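Acyl-CoA dehydrogenase domain protein Tcur3481 (PDB 6WY9) binds the flavin cofactor FAD and probably works as an acyl-CoA dehydrogenase within a four-chain assembly. Local coordinates at residues Asp293-Leu298 and Gly355-Glu360; Ala304-Leu309 and Gly345-Asp350; Leu71-Glu76 and Cys279-Val284; Pro173-Val178 and Ala214-Thr219; Ala122-Gly127 and Ser341-Gly346. All coordinates share one frame; numbering follows the deposited sequence.

Contact 1: Asp293-Leu298 and Gly355-Glu360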
# COMPACT_ATOMS: atom_id res chain seq x y z
N ASP B 293 16.27 17.04 17.88
CA ASP B 293 16.01 15.64 18.11
C ASP B 293 16.04 14.83 16.82
O ASP B 293 16.16 13.61 16.88
CB ASP B 293 14.66 15.50 18.80
CG ASP B 293 13.58 16.17 18.00
OD1 ASP B 293 13.50 17.42 18.03
OD2 ASP B 293 12.90 15.45 17.25
N GLY B 294 15.96 15.49 15.67
CA GLY B 294 16.01 14.84 14.38
C GLY B 294 14.72 14.23 13.88
O GLY B 294 14.69 13.78 12.73
N LYS B 295 13.65 14.19 14.68
CA LYS B 295 12.44 13.50 14.21
C LYS B 295 11.81 14.22 13.02
O LYS B 295 11.33 13.57 12.09
CB LYS B 295 11.43 13.33 15.35
CG LYS B 295 11.91 12.32 16.41
CD LYS B 295 10.77 11.86 17.36
CE LYS B 295 10.36 12.95 18.33
NZ LYS B 295 11.34 13.02 19.44
N ALA B 296 11.72 15.53 13.06
CA ALA B 296 10.97 16.21 12.01
C ALA B 296 11.66 16.04 10.66
O ALA B 296 10.99 15.88 9.64
CB ALA B 296 10.79 17.69 12.36
N ALA B 297 13.00 16.08 10.64
CA ALA B 297 13.74 15.91 9.39
C ALA B 297 13.56 14.50 8.82
O ALA B 297 13.41 14.34 7.60
CB ALA B 297 15.22 16.23 9.63
N LEU B 298 13.55 13.48 9.70
CA LEU B 298 13.32 12.11 9.25
C LEU B 298 11.91 11.90 8.73
O LEU B 298 11.71 11.10 7.81
CB LEU B 298 13.62 11.12 10.40
CG LEU B 298 15.10 10.70 10.52
CD1 LEU B 298 15.39 9.99 11.87
CD2 LEU B 298 15.49 9.78 9.31
N GLY B 355 12.12 5.19 14.37
CA GLY B 355 11.59 4.38 15.46
C GLY B 355 12.51 4.31 16.68
O GLY B 355 12.03 4.23 17.82
N ASP B 356 13.84 4.34 16.45
CA ASP B 356 14.79 4.35 17.58
C ASP B 356 14.70 5.69 18.32
O ASP B 356 14.76 5.72 19.55
CB ASP B 356 16.22 4.13 17.06
CG ASP B 356 16.48 2.65 16.64
OD1 ASP B 356 15.69 1.76 17.04
OD2 ASP B 356 17.49 2.38 15.94
N LEU B 357 14.55 6.81 17.57
CA LEU B 357 14.41 8.12 18.22
C LEU B 357 13.14 8.20 19.04
O LEU B 357 13.15 8.71 20.17
CB LEU B 357 14.39 9.23 17.16
CG LEU B 357 15.70 9.44 16.37
CD1 LEU B 357 15.54 10.60 15.35
CD2 LEU B 357 16.86 9.75 17.35
N ILE B 358 12.03 7.70 18.49
CA ILE B 358 10.77 7.67 19.25
C ILE B 358 10.94 6.84 20.53
O ILE B 358 10.61 7.29 21.64
CB ILE B 358 9.63 7.13 18.35
CG1 ILE B 358 9.32 8.18 17.26
CG2 ILE B 358 8.43 6.66 19.18
CD1 ILE B 358 8.50 7.63 16.05
N ALA B 359 11.48 5.61 20.39
CA ALA B 359 11.66 4.76 21.56
C ALA B 359 12.56 5.45 22.57
O ALA B 359 12.27 5.48 23.76
CB ALA B 359 12.21 3.38 21.16
N GLU B 360 13.67 6.03 22.10
CA GLU B 360 14.58 6.67 23.03
C GLU B 360 13.91 7.86 23.71
O GLU B 360 14.10 8.07 24.91
CB GLU B 360 15.86 7.07 22.28
CG GLU B 360 16.71 5.84 21.97
CD GLU B 360 17.62 5.98 20.71
OE1 GLU B 360 17.85 7.11 20.21
OE2 GLU B 360 18.13 4.93 20.25
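L357 pushes its side chain from helix 347-362 at the start of helix 295-319, and apolar contact carries most of the meeting. Its CD1 lies 3.5 Å from CD1 of L298, the two leucines crossing at about a right angle. The same L357 CD1 sits 3.4 Å from the backbone O of D293, so one methyl group bridges the loop and the first turn of the helix.

K295 adds its aliphatic stem. It slides past L357 in the opposite direction, CG of K295 being 4.0 Å from CB of L357, and its CD then reaches CG1 of I358 at 4.0 Å, crossing that side chain. K295 and I358 are each packed by an aromatic side chain of a neighbouring protein chain.

No hydrogen bond crosses between the segments. Within 293-298, D293 OD2 accepts from K295 N at 3.0 Å, an Asx turn in which the N-H comes from above the carboxylate plane. Bends at chi3 (-72°) and chi4 bring K295 NZ back to a long salt bridge with the same OD2, although D293 is poorly ordered. D356 OD1 pairs with a basic side chain of a neighbouring chain.

The lysine's methylenes thus serve the helix pairing, while its charge probably turns back toward D293.

Contact 2: Ala304-Leu309 and Gly345-Asp350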
# COMPACT_ATOMS: atom_id res chain seq x y z
N ALA B 304 9.47 11.95 1.54
CA ALA B 304 10.21 12.04 0.27
C ALA B 304 10.51 10.65 -0.27
O ALA B 304 10.36 10.39 -1.47
CB ALA B 304 11.54 12.79 0.48
N ASP B 305 11.00 9.76 0.61
CA ASP B 305 11.47 8.45 0.19
C ASP B 305 10.31 7.57 -0.26
O ASP B 305 10.47 6.72 -1.15
CB ASP B 305 12.18 7.72 1.33
CG ASP B 305 13.42 8.43 1.80
OD1 ASP B 305 13.95 9.23 1.03
OD2 ASP B 305 13.85 8.13 2.93
N GLU B 306 9.17 7.68 0.41
CA GLU B 306 8.07 6.76 0.14
C GLU B 306 7.01 7.42 -0.73
O GLU B 306 6.66 6.91 -1.80
CB GLU B 306 7.45 6.27 1.47
CG GLU B 306 6.27 5.30 1.35
CD GLU B 306 6.71 3.89 0.94
OE1 GLU B 306 7.86 3.49 1.23
OE2 GLU B 306 5.88 3.20 0.31
N GLY B 307 6.48 8.55 -0.29
CA GLY B 307 5.54 9.29 -1.13
C GLY B 307 6.15 9.76 -2.45
O GLY B 307 5.57 9.57 -3.52
N GLY B 308 7.35 10.35 -2.39
CA GLY B 308 7.97 10.84 -3.63
C GLY B 308 8.23 9.73 -4.62
O GLY B 308 7.99 9.88 -5.83
N LEU B 309 8.68 8.58 -4.13
CA LEU B 309 8.91 7.44 -5.01
C LEU B 309 7.60 6.90 -5.54
O LEU B 309 7.52 6.53 -6.72
CB LEU B 309 9.66 6.33 -4.29
CG LEU B 309 10.17 5.22 -5.22
CD1 LEU B 309 11.02 5.89 -6.37
CD2 LEU B 309 10.99 4.27 -4.38
N GLY B 345 20.11 6.71 2.58
CA GLY B 345 19.25 5.65 3.04
C GLY B 345 17.83 5.77 2.48
O GLY B 345 17.37 6.85 2.11
N GLY B 346 17.15 4.62 2.38
CA GLY B 346 15.82 4.56 1.82
C GLY B 346 14.74 4.58 2.90
O GLY B 346 15.01 4.81 4.08
N ALA B 347 13.48 4.32 2.45
CA ALA B 347 12.32 4.46 3.34
C ALA B 347 12.41 3.53 4.56
O ALA B 347 12.15 3.94 5.70
CB ALA B 347 11.04 4.19 2.53
N SER B 348 12.78 2.25 4.34
CA SER B 348 12.83 1.32 5.48
C SER B 348 13.89 1.72 6.51
O SER B 348 13.64 1.70 7.73
CB SER B 348 13.09 -0.11 4.99
OG SER B 348 12.00 -0.58 4.23
N ALA B 349 15.08 2.14 6.04
CA ALA B 349 16.10 2.61 6.96
C ALA B 349 15.60 3.81 7.74
O ALA B 349 15.88 3.96 8.94
CB ALA B 349 17.41 2.97 6.18
N ASP B 350 14.93 4.74 7.05
CA ASP B 350 14.50 5.94 7.76
C ASP B 350 13.45 5.61 8.82
O ASP B 350 13.46 6.23 9.89
CB ASP B 350 14.00 6.96 6.76
CG ASP B 350 15.19 7.64 6.06
OD1 ASP B 350 16.29 7.84 6.68
OD2 ASP B 350 15.05 7.96 4.91
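D305, which packs against A347 across the contact, holds K301 NZ through its OD1 in a salt bridge, and this is its sound polar bond. The same K301 NZ donates to the backbone O of T343, and it has a long, weak ion pair with D350 OD2. The model sets OD2 of D305 only 2.3 Å from OD2 of D350, too close to trust, so the exact placing of these two oxygens is doubtful.

Below the carboxylate the packing is ordinary and sound. CB of D305 lies 3.9 Å from CB of A347, and the same D305 CB is 3.8 Å from A347 N. CG of D305 stands anti to its own carbonyl carbon (chi1 -62°), on a CB that already heads for the other segment. G346 is the N-cap of helix 347-362, and its O accepts from D350 N at 3.0 Å in the first turn. E306 reaches across from beside D305: its chain bends at chi2 and brings OE1 to 3.5 Å from A347 CB. An oxygen of a glycerol, probably from the crystallisation liquor, accepts from A347 N and is weakly bonded to D305 O.

Helix 295-319 widens into a pi-type turn at 304-308 here, and Q231 of helix 215-248 bonds to A304 O. The middle of helix 295-319 meets the first turn of helix 347-362, while S348 and A349 are each packed by an aromatic side chain of a neighbouring protein chain.

Contact 3: Leu71-Glu76 and Cys279-Val284; sequences LCVLLE and CLWQAV
SG of C72 stands anti to its own carbonyl carbon (chi1 -73°), and CG of W281 takes the same course (chi1 -75°); C72 points toward helix 260-288, whereas W281 starts off to one side and only the far part of its ring reaches helix 67-80. C72 SG settles 3.7 Å from CG2 of V284, with CD1 of L280 farther off at 4.2 Å. The far end of the indole is met by V73, whose CG2 lies at the ring edge, near its plane, 3.7 Å from W281 CH2. CB of C72 approaches that same CH2 obliquely. Within its own helix, L280 CG sits above one face of the indole, offset toward the rim, so the ring is bordered from both segments.

One water completes the join. It donates to E76 OE1 at 2.6 Å and accepts from W281 NE1 at 3.0 Å, giving the indole N-H a polar partner beside this apolar packing. The other carboxylate oxygen, E76 OE2, forms a salt bridge with R80.

The two segments run nearly antiparallel, at 150°, with axes 11.8 Å apart. Helix 67-80 thereby joins helix 260-288. Helix 215-248 packs on both, its L232 touching E76 and L280, while helix 5-23 packs on V73 and helix 87-100 on L71.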
# COMPACT_ATOMS: atom_id res chain seq x y z
N LEU B 71 16.77 28.10 1.02
CA LEU B 71 17.38 26.97 0.34
C LEU B 71 16.31 25.99 -0.14
O LEU B 71 16.31 25.55 -1.30
CB LEU B 71 18.38 26.26 1.26
CG LEU B 71 18.96 25.00 0.59
CD1 LEU B 71 19.63 25.33 -0.76
CD2 LEU B 71 19.89 24.22 1.55
N CYS B 72 15.34 25.70 0.71
CA CYS B 72 14.31 24.73 0.33
C CYS B 72 13.44 25.26 -0.81
O CYS B 72 13.00 24.49 -1.68
CB CYS B 72 13.48 24.35 1.54
SG CYS B 72 14.43 23.25 2.69
N VAL B 73 13.17 26.57 -0.84
CA VAL B 73 12.39 27.14 -1.93
C VAL B 73 13.15 26.98 -3.23
O VAL B 73 12.60 26.54 -4.25
CB VAL B 73 12.05 28.62 -1.64
CG1 VAL B 73 11.47 29.33 -2.86
CG2 VAL B 73 11.05 28.70 -0.51
N LEU B 74 14.46 27.27 -3.21
CA LEU B 74 15.28 27.10 -4.40
C LEU B 74 15.37 25.63 -4.83
O LEU B 74 15.29 25.34 -6.03
CB LEU B 74 16.68 27.66 -4.15
CG LEU B 74 17.72 27.46 -5.26
CD1 LEU B 74 17.37 28.27 -6.54
CD2 LEU B 74 19.12 27.83 -4.74
N LEU B 75 15.57 24.71 -3.88
CA LEU B 75 15.69 23.29 -4.23
C LEU B 75 14.39 22.74 -4.79
O LEU B 75 14.40 21.82 -5.63
CB LEU B 75 16.13 22.46 -2.99
CG LEU B 75 17.56 22.76 -2.53
CD1 LEU B 75 17.97 21.90 -1.32
CD2 LEU B 75 18.57 22.63 -3.71
N GLU B 76 13.26 23.20 -4.26
CA GLU B 76 11.99 22.73 -4.76
C GLU B 76 11.79 23.16 -6.22
O GLU B 76 11.38 22.35 -7.06
CB GLU B 76 10.84 23.22 -3.87
CG GLU B 76 9.49 22.78 -4.41
CD GLU B 76 8.30 23.24 -3.56
OE1 GLU B 76 8.48 23.92 -2.53
OE2 GLU B 76 7.15 22.91 -3.95
N CYS B 279 5.13 18.35 5.78
CA CYS B 279 6.18 17.83 6.65
C CYS B 279 7.52 18.46 6.33
O CYS B 279 8.35 18.60 7.23
CB CYS B 279 6.30 16.33 6.53
SG CYS B 279 4.79 15.41 7.14
N LEU B 280 7.78 18.78 5.07
CA LEU B 280 8.99 19.57 4.74
C LEU B 280 9.03 20.86 5.56
O LEU B 280 10.03 21.20 6.21
CB LEU B 280 9.00 19.89 3.23
CG LEU B 280 10.08 20.93 2.83
CD1 LEU B 280 11.45 20.39 3.22
CD2 LEU B 280 9.98 21.20 1.30
N TRP B 281 7.94 21.61 5.54
CA TRP B 281 8.01 22.91 6.17
C TRP B 281 8.03 22.78 7.68
O TRP B 281 8.63 23.60 8.37
CB TRP B 281 6.87 23.79 5.62
CG TRP B 281 7.31 24.21 4.21
CD1 TRP B 281 6.86 23.70 3.01
CD2 TRP B 281 8.38 25.12 3.87
NE1 TRP B 281 7.54 24.28 1.96
CE2 TRP B 281 8.49 25.15 2.46
CE3 TRP B 281 9.24 25.94 4.63
CZ2 TRP B 281 9.41 25.95 1.79
CZ3 TRP B 281 10.16 26.75 3.96
CH2 TRP B 281 10.24 26.74 2.55
N GLN B 282 7.49 21.69 8.21
CA GLN B 282 7.67 21.44 9.64
C GLN B 282 9.14 21.19 9.98
O GLN B 282 9.63 21.62 11.04
CB GLN B 282 6.77 20.26 10.07
CG GLN B 282 6.89 19.85 11.53
CD GLN B 282 6.44 20.96 12.47
OE1 GLN B 282 5.52 21.71 12.18
NE2 GLN B 282 7.11 21.08 13.60
N ALA B 283 9.85 20.45 9.12
CA ALA B 283 11.27 20.22 9.36
C ALA B 283 12.03 21.53 9.32
O ALA B 283 12.88 21.79 10.18
CB ALA B 283 11.83 19.25 8.31
N VAL B 284 11.70 22.40 8.36
CA VAL B 284 12.38 23.70 8.27
C VAL B 284 12.09 24.52 9.52
O VAL B 284 13.00 25.03 10.18
CB VAL B 284 11.95 24.45 6.99
CG1 VAL B 284 12.54 25.89 6.97
CG2 VAL B 284 12.32 23.63 5.73
O HOH W 1 6.57 24.48 -0.89

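Contact 4: Pro173-Val178 and Ala214-Thr219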
# COMPACT_ATOMS: atom_id res chain seq x y z
N PRO B 173 31.95 10.23 15.86
CA PRO B 173 31.77 10.71 14.48
C PRO B 173 31.92 12.22 14.38
O PRO B 173 31.54 12.96 15.29
CB PRO B 173 30.34 10.26 14.14
CG PRO B 173 29.99 9.21 15.19
CD PRO B 173 30.73 9.61 16.41
N GLY B 174 32.46 12.70 13.26
CA GLY B 174 32.55 14.13 13.04
C GLY B 174 32.48 14.50 11.56
O GLY B 174 32.31 13.65 10.69
N LEU B 175 32.60 15.79 11.29
CA LEU B 175 32.57 16.28 9.92
C LEU B 175 33.83 17.13 9.69
O LEU B 175 34.18 17.98 10.52
CB LEU B 175 31.26 17.07 9.65
CG LEU B 175 30.85 17.34 8.19
CD1 LEU B 175 30.64 16.02 7.44
CD2 LEU B 175 29.57 18.18 8.12
N PHE B 176 34.52 16.86 8.58
CA PHE B 176 35.85 17.42 8.32
C PHE B 176 35.91 17.99 6.92
O PHE B 176 35.44 17.35 5.97
CB PHE B 176 36.94 16.36 8.45
CG PHE B 176 36.94 15.65 9.77
CD1 PHE B 176 36.01 14.63 10.03
CD2 PHE B 176 37.87 15.98 10.74
CE1 PHE B 176 36.03 13.97 11.27
CE2 PHE B 176 37.91 15.35 11.95
CZ PHE B 176 36.99 14.33 12.22
N LEU B 177 36.52 19.17 6.78
CA LEU B 177 36.71 19.81 5.49
C LEU B 177 37.99 19.32 4.82
O LEU B 177 39.07 19.31 5.43
CB LEU B 177 36.74 21.33 5.64
CG LEU B 177 36.69 22.10 4.31
CD1 LEU B 177 35.82 23.33 4.45
CD2 LEU B 177 38.11 22.49 3.90
N VAL B 178 37.88 18.98 3.54
CA VAL B 178 39.01 18.47 2.78
C VAL B 178 39.12 19.22 1.47
O VAL B 178 38.11 19.44 0.78
CB VAL B 178 38.85 16.95 2.52
CG1 VAL B 178 39.93 16.48 1.60
CG2 VAL B 178 38.90 16.20 3.85
N ALA B 214 29.06 19.67 16.77
CA ALA B 214 27.69 19.34 16.39
C ALA B 214 27.50 19.30 14.86
O ALA B 214 26.38 19.11 14.40
CB ALA B 214 26.73 20.35 17.02
N ALA B 215 28.58 19.42 14.08
CA ALA B 215 28.42 19.60 12.64
C ALA B 215 27.77 18.38 11.99
O ALA B 215 26.94 18.54 11.08
CB ALA B 215 29.76 19.88 11.98
N LEU B 216 28.15 17.17 12.41
CA LEU B 216 27.69 15.97 11.67
C LEU B 216 26.19 15.78 11.82
O LEU B 216 25.49 15.72 10.79
CB LEU B 216 28.47 14.74 12.13
CG LEU B 216 27.95 13.46 11.41
CD1 LEU B 216 27.91 13.63 9.91
CD2 LEU B 216 28.75 12.18 11.75
N PRO B 217 25.63 15.64 13.03
CA PRO B 217 24.18 15.42 13.10
C PRO B 217 23.40 16.60 12.53
O PRO B 217 22.36 16.40 11.91
CB PRO B 217 23.90 15.22 14.60
CG PRO B 217 25.25 15.49 15.33
CD PRO B 217 26.24 15.97 14.33
N TRP B 218 23.90 17.83 12.71
CA TRP B 218 23.25 18.98 12.10
C TRP B 218 23.23 18.87 10.58
O TRP B 218 22.21 19.11 9.92
CB TRP B 218 23.97 20.24 12.54
CG TRP B 218 23.26 21.48 12.26
CD1 TRP B 218 22.39 22.12 13.08
CD2 TRP B 218 23.40 22.30 11.09
NE1 TRP B 218 21.95 23.29 12.49
CE2 TRP B 218 22.56 23.42 11.27
CE3 TRP B 218 24.14 22.19 9.92
CZ2 TRP B 218 22.45 24.42 10.31
CZ3 TRP B 218 24.03 23.19 8.96
CH2 TRP B 218 23.19 24.30 9.17
N THR B 219 24.38 18.53 10.00
CA THR B 219 24.44 18.47 8.55
C THR B 219 23.55 17.36 8.02
O THR B 219 22.91 17.52 6.98
CB THR B 219 25.90 18.31 8.11
OG1 THR B 219 26.64 19.45 8.55
CG2 THR B 219 25.99 18.28 6.58
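L175 drives from the strand into the first turn of helix 215-248, and its end forms the buried, close-packed part of the contact. CD2 of L175 lies 3.2 Å from OG1 of T219 and 3.7 Å from its CB, the two side chains crossing at about a right angle. Nearer the backbone, L175 CB rests 3.9 Å from CB of A215. CG of L175 is anti to its backbone N (chi1 -163°), which sets it beside the carbonyl carbon.

T219 OG1 is itself held: it donates to A215 O at 2.7 Å, while T219 N reaches that same oxygen from the opposite face of the carbonyl plane. An alanine here would remove OG1 and CG2, so A215 O would probably be left with one donor fewer and the methyl CD2 of L175 with a gap beside it.

Toward P173 the contact opens to solvent. The proline is exposed, yet this edge has one tight spot: P173 CB presses on L216 CD2 at 3.5 Å, closer than carbon atoms usually come. Between this spot and the buried end the fit is slacker, with CD1 of L175 4.4 Å from CD1 of L216.

The axes of 173-178 and 215-219 come within 7.0 Å and lie 87° apart. This is side-chain packing of helix on sheet, and it joins the beta domain of the acyl-CoA dehydrogenase fold to the long helix that opens its C-terminal helical domain.

Contact 5: Ala122-Gly127 and Ser341-Gly346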
# COMPACT_ATOMS: atom_id res chain seq x y z
N ALA B 122 30.40 14.17 1.40
CA ALA B 122 30.70 12.74 1.33
C ALA B 122 30.20 12.15 2.64
O ALA B 122 30.93 12.06 3.63
CB ALA B 122 32.21 12.50 1.11
N LEU B 123 28.92 11.77 2.65
CA LEU B 123 28.20 11.35 3.83
C LEU B 123 27.85 9.88 3.78
O LEU B 123 27.28 9.37 4.75
CB LEU B 123 26.90 12.19 3.99
CG LEU B 123 27.13 13.71 4.06
CD1 LEU B 123 25.78 14.44 4.14
CD2 LEU B 123 27.98 13.98 5.32
N GLU B 124 28.16 9.17 2.68
CA GLU B 124 27.75 7.78 2.55
C GLU B 124 28.93 6.84 2.34
O GLU B 124 29.99 7.25 1.85
CB GLU B 124 26.73 7.64 1.41
CG GLU B 124 25.40 8.33 1.76
CD GLU B 124 24.45 8.34 0.54
OE1 GLU B 124 24.73 9.04 -0.46
OE2 GLU B 124 23.43 7.61 0.59
N GLU B 125 28.70 5.56 2.67
CA GLU B 125 29.66 4.47 2.57
C GLU B 125 28.99 3.22 2.02
O GLU B 125 27.79 3.00 2.20
CB GLU B 125 30.35 4.16 3.94
CG GLU B 125 31.28 5.33 4.37
CD GLU B 125 31.85 5.18 5.77
OE1 GLU B 125 31.49 4.19 6.46
OE2 GLU B 125 32.62 6.07 6.20
N PHE B 126 29.79 2.36 1.37
CA PHE B 126 29.23 1.11 0.85
C PHE B 126 28.88 0.16 1.99
O PHE B 126 29.53 0.14 3.04
CB PHE B 126 30.22 0.45 -0.11
CG PHE B 126 30.36 1.19 -1.43
CD1 PHE B 126 29.27 1.30 -2.29
CD2 PHE B 126 31.57 1.78 -1.81
CE1 PHE B 126 29.38 1.99 -3.52
CE2 PHE B 126 31.68 2.46 -3.03
CZ PHE B 126 30.59 2.56 -3.88
N GLY B 127 27.81 -0.62 1.78
CA GLY B 127 27.47 -1.70 2.69
C GLY B 127 26.40 -1.24 3.66
O GLY B 127 25.38 -0.62 3.24
N SER B 341 15.20 8.99 -3.32
CA SER B 341 14.51 8.19 -2.31
C SER B 341 15.43 7.21 -1.60
O SER B 341 15.03 6.60 -0.59
CB SER B 341 13.33 7.43 -2.95
OG SER B 341 13.82 6.44 -3.87
N GLY B 342 16.66 7.05 -2.10
CA GLY B 342 17.66 6.21 -1.44
C GLY B 342 18.86 6.99 -0.88
O GLY B 342 19.78 6.38 -0.31
N THR B 343 18.87 8.31 -1.04
CA THR B 343 20.07 9.09 -0.70
C THR B 343 20.07 9.33 0.80
O THR B 343 19.06 9.77 1.36
CB THR B 343 20.08 10.39 -1.50
OG1 THR B 343 20.01 10.00 -2.90
CG2 THR B 343 21.40 11.21 -1.23
N LEU B 344 21.17 8.95 1.44
CA LEU B 344 21.33 8.81 2.87
C LEU B 344 20.53 7.65 3.42
O LEU B 344 20.32 7.58 4.63
CB LEU B 344 20.94 10.09 3.65
CG LEU B 344 21.62 11.35 3.14
CD1 LEU B 344 21.28 12.63 3.97
CD2 LEU B 344 23.16 11.14 2.97
N GLY B 345 20.11 6.71 2.58
CA GLY B 345 19.25 5.65 3.04
C GLY B 345 17.83 5.77 2.48
O GLY B 345 17.37 6.85 2.11
N GLY B 346 17.15 4.62 2.38
CA GLY B 346 15.82 4.56 1.82
C GLY B 346 14.74 4.58 2.90
O GLY B 346 15.01 4.81 4.08
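G342 begins a type II beta turn that ends at G345 and presents the backbone N of L344 to the carboxylate of E124. The turn is closed by its own bond, G345 N to G342 O at 2.9 Å.

T343 comes next, crossing the glutamate at about a right angle, with its CG2 4.0 Å from E124 OE1. Its hydroxyl OG1 is engaged elsewhere, with Q339 O.

L344 carries the contact. Its backbone N donates to E124 OE2 at 2.8 Å, the N-H...O angle being 147°, and the donor stands well above the carboxylate plane, 66° out of it. The glutamate gets there by an extended chain, its CD anti to CA (chi2 173°). The leucine side chain crosses the glutamate at about a right angle: L344 CD2 touches E124 CG at 3.8 Å and L123 CB at 4.0 Å. L227 and A223 of helix 215-248 pack on L344 as well.

G345 then leaves the turn at backbone angles that would jam a CB against the preceding carbonyl, and G346 serves as N-cap of helix 347-362.

Beyond the two segments, E124 OE2 pairs with a basic side chain of a neighbouring protein chain in a salt bridge. An alanine in place of E124 would probably leave L344 N without this acceptor and that basic group without its counter-charge.

The middle peptide of the turn is therefore bonded through both its polar atoms, T343 O by K301 and L344 N by a carboxylate, and one oxygen of the buried E124 joins the turn to a neighbouring chain.

Overall arrangement
Contacts 1 and 2 join the same pair, helices 295-319 and 347-362, at centres 15 Å apart, and they touch where L298 meets D350. Contact 5 shares G345 and G346 with contact 2, its centre 12 Å away, so the turn at 341-346 leads straight into that pairing. Contact 4 lies beyond it, L175 touching L123, with centres 16 Å apart. Contact 3 lies across the chain's centre from contact 5. Along the chain, contact 4 closes within the spans of contacts 3 and 5, and contacts 1 and 2 follow contact 3. Together they tie N-terminal helices, beta domain and C-terminal helices into one subunit; contacts 1, 2, 3 and 5 also border neighbouring chains, whereas contact 4 does not.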